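Local coordinates for sortase family protein (PDB 4D7W), which is a class C sortase, a probable cysteine transpeptidase associated with assembly of the type 2B pilus on the surface of group B Streptococcus, at residues Thr105-Gly111 with Asp167-Thr173. Residues are numbered along the deposited sequence.
Sequences THSILSG and DYQTLVT
Two neighbouring parallel segments, 105-111 and 167-173, on strands 105-115 and 167-175, pair in the buried centre of the sortase beta-barrel, 14° apart in direction. Both backbones are extended, in one-to-one register from Thr-105/Asp-167 to Ser-110/Val-172 (CA-CA 4.5–5.0 Å). Odd residues of 105-111 make the backbone hydrogen bonds, from Tyr-168 N to Thr-105 O (3.1 Å) through Leu-109 N to Thr-170 O (2.9 Å) to Gly-111 N to Val-172 O (3.2 Å). Thr-173 OG1 donates a hydrogen bond to Gly-111 O (2.8 Å). As in other sortases, Thr-170 to Thr-173 open the TLXTC signature, whose nucleophilic cysteine follows directly.

On one face, His-106 (chi1 t) hydrogen-bonds through NE2 to Thr-170 OG1 (2.7 Å); Tyr-168 CB makes a CH-pi contact over its ring (3.8 Å to the centroid), and the Tyr-168 ring pairs edge-to-face (centroids 5.7 Å, planes 65°). Beta-branched Ile-108 and Val-172, suited to extended backbone, meet through CG2 atoms (3.6 Å).

Opposite, Leu-109 CB packs on Leu-171 CD2 (3.8 Å), filling apolar space beside Ile-66. A water donates to Thr-105 OG1 (2.7 Å), itself bonded to Gly-102 O, and Tyr-168 O (2.8 Å). Asp-167 OD1 hydrogen-bonds Tyr-144 OH; OD2 salt-bridges Arg-190. The ladder thus satisfies buried amides and carbonyls throughout, polar side chains dominating the Thr-105/Asp-167 end before aliphatic contacts and the closing Thr-173 hydroxyl.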
loop_
_atom_site.group_PDB
_atom_site.type_symbol
_atom_site.label_atom_id
_atom_site.label_comp_id
_atom_site.label_asym_id
_atom_site.label_seq_id
_atom_site.Cartn_x
_atom_site.Cartn_y
_atom_site.Cartn_z
ATOM N N THR A 105 -8.097 9.665 3.737
ATOM C CA THR A 105 -7.147 9.028 2.821
ATOM C C THR A 105 -7.588 7.607 2.521
ATOM O O THR A 105 -8.333 7.005 3.282
ATOM C CB THR A 105 -5.709 9.012 3.387
ATOM O OG1 THR A 105 -5.677 8.290 4.626
ATOM C CG2 THR A 105 -5.194 10.446 3.616
ATOM N N HIS A 106 -7.152 7.080 1.386
ATOM C CA HIS A 106 -7.421 5.688 1.062
ATOM C C HIS A 106 -6.272 5.218 0.199
ATOM O O HIS A 106 -6.118 5.648 -0.937
ATOM C CB HIS A 106 -8.770 5.511 0.349
ATOM C CG HIS A 106 -9.182 4.072 0.193
ATOM N ND1 HIS A 106 -10.429 3.696 -0.261
ATOM C CD2 HIS A 106 -8.506 2.921 0.432
ATOM C CE1 HIS A 106 -10.501 2.374 -0.305
ATOM N NE2 HIS A 106 -9.345 1.880 0.102
ATOM N N SER A 107 -5.426 4.392 0.796
ATOM C CA SER A 107 -4.272 3.825 0.129
ATOM C C SER A 107 -4.641 2.445 -0.417
ATOM O O SER A 107 -5.299 1.660 0.270
ATOM C CB SER A 107 -3.104 3.717 1.113
ATOM O OG SER A 107 -1.906 3.387 0.435
ATOM N N ILE A 108 -4.207 2.141 -1.634
ATOM C CA ILE A 108 -4.504 0.849 -2.251
ATOM C C ILE A 108 -3.219 0.125 -2.643
ATOM O O ILE A 108 -2.389 0.680 -3.369
ATOM C CB ILE A 108 -5.381 1.009 -3.485
ATOM C CG1 ILE A 108 -6.707 1.665 -3.109
ATOM C CG2 ILE A 108 -5.663 -0.364 -4.142
ATOM C CD1 ILE A 108 -7.525 2.135 -4.307
ATOM N N LEU A 109 -3.075 -1.105 -2.154
ATOM C CA LEU A 109 -1.900 -1.932 -2.369
ATOM C C LEU A 109 -2.294 -3.185 -3.148
ATOM O O LEU A 109 -3.259 -3.859 -2.793
ATOM C CB LEU A 109 -1.281 -2.327 -1.040
ATOM C CG LEU A 109 -0.929 -1.173 -0.106
ATOM C CD1 LEU A 109 -0.204 -1.710 1.114
ATOM C CD2 LEU A 109 -0.095 -0.149 -0.855
ATOM N N SER A 110 -1.533 -3.501 -4.188
ATOM C CA SER A 110 -1.893 -4.574 -5.122
ATOM C C SER A 110 -0.793 -5.635 -5.235
ATOM O O SER A 110 0.405 -5.323 -5.223
ATOM C CB SER A 110 -2.192 -3.969 -6.492
ATOM O OG SER A 110 -2.580 -4.952 -7.433
ATOM N N GLY A 111 -1.199 -6.898 -5.347
ATOM C CA GLY A 111 -0.233 -7.968 -5.464
ATOM C C GLY A 111 -0.859 -9.138 -6.204
ATOM O O GLY A 111 -2.058 -9.426 -6.036
ATOM N N ASP A 167 -9.701 6.841 7.336
ATOM C CA ASP A 167 -8.324 6.462 7.005
ATOM C C ASP A 167 -8.327 4.968 6.635
ATOM O O ASP A 167 -8.296 4.109 7.522
ATOM C CB ASP A 167 -7.392 6.753 8.199
ATOM C CG ASP A 167 -5.931 6.418 7.924
ATOM O OD1 ASP A 167 -5.617 5.680 6.954
ATOM O OD2 ASP A 167 -5.082 6.897 8.710
ATOM N N TYR A 168 -8.378 4.691 5.330
ATOM C CA TYR A 168 -8.541 3.340 4.777
ATOM C C TYR A 168 -7.304 2.848 4.043
ATOM O O TYR A 168 -6.611 3.629 3.402
ATOM C CB TYR A 168 -9.708 3.292 3.784
ATOM C CG TYR A 168 -11.097 3.337 4.398
ATOM C CD1 TYR A 168 -11.399 2.611 5.547
ATOM C CD2 TYR A 168 -12.108 4.087 3.812
ATOM C CE1 TYR A 168 -12.673 2.636 6.104
ATOM C CE2 TYR A 168 -13.382 4.124 4.367
ATOM C CZ TYR A 168 -13.655 3.393 5.506
ATOM O OH TYR A 168 -14.913 3.426 6.041
ATOM N N GLN A 169 -7.064 1.539 4.100
ATOM C CA GLN A 169 -6.102 0.910 3.208
ATOM C C GLN A 169 -6.716 -0.391 2.693
ATOM O O GLN A 169 -7.201 -1.198 3.481
ATOM C CB GLN A 169 -4.778 0.654 3.928
ATOM C CG GLN A 169 -3.641 0.144 3.053
ATOM C CD GLN A 169 -2.308 0.206 3.775
ATOM O OE1 GLN A 169 -1.822 -0.805 4.279
ATOM N NE2 GLN A 169 -1.718 1.402 3.844
ATOM N N THR A 170 -6.716 -0.574 1.379
ATOM C CA THR A 170 -7.286 -1.786 0.777
ATOM C C THR A 170 -6.188 -2.614 0.137
ATOM O O THR A 170 -5.311 -2.074 -0.543
ATOM C CB THR A 170 -8.355 -1.440 -0.276
ATOM O OG1 THR A 170 -9.452 -0.804 0.370
ATOM C CG2 THR A 170 -8.878 -2.700 -1.004
ATOM N N LEU A 171 -6.229 -3.924 0.377
ATOM C CA LEU A 171 -5.323 -4.851 -0.266
ATOM C C LEU A 171 -6.107 -5.567 -1.373
ATOM O O LEU A 171 -7.199 -6.080 -1.136
ATOM C CB LEU A 171 -4.734 -5.841 0.751
ATOM C CG LEU A 171 -4.150 -5.245 2.041
ATOM C CD1 LEU A 171 -3.615 -6.352 2.924
ATOM C CD2 LEU A 171 -3.058 -4.155 1.763
ATOM N N VAL A 172 -5.550 -5.563 -2.578
ATOM C CA VAL A 172 -6.236 -6.016 -3.771
ATOM C C VAL A 172 -5.479 -7.160 -4.419
ATOM O O VAL A 172 -4.261 -7.086 -4.596
ATOM C CB VAL A 172 -6.372 -4.881 -4.809
ATOM C CG1 VAL A 172 -7.135 -5.378 -6.047
ATOM C CG2 VAL A 172 -7.061 -3.661 -4.183
ATOM N N THR A 173 -6.193 -8.217 -4.789
ATOM C CA THR A 173 -5.580 -9.269 -5.577
ATOM C C THR A 173 -6.641 -9.861 -6.499
ATOM O O THR A 173 -7.798 -9.448 -6.449
ATOM C CB THR A 173 -4.954 -10.369 -4.696
ATOM O OG1 THR A 173 -4.182 -11.249 -5.519
ATOM C CG2 THR A 173 -6.029 -11.164 -3.935
HETATM O O HOH W 1 -4.951 5.815 3.694
#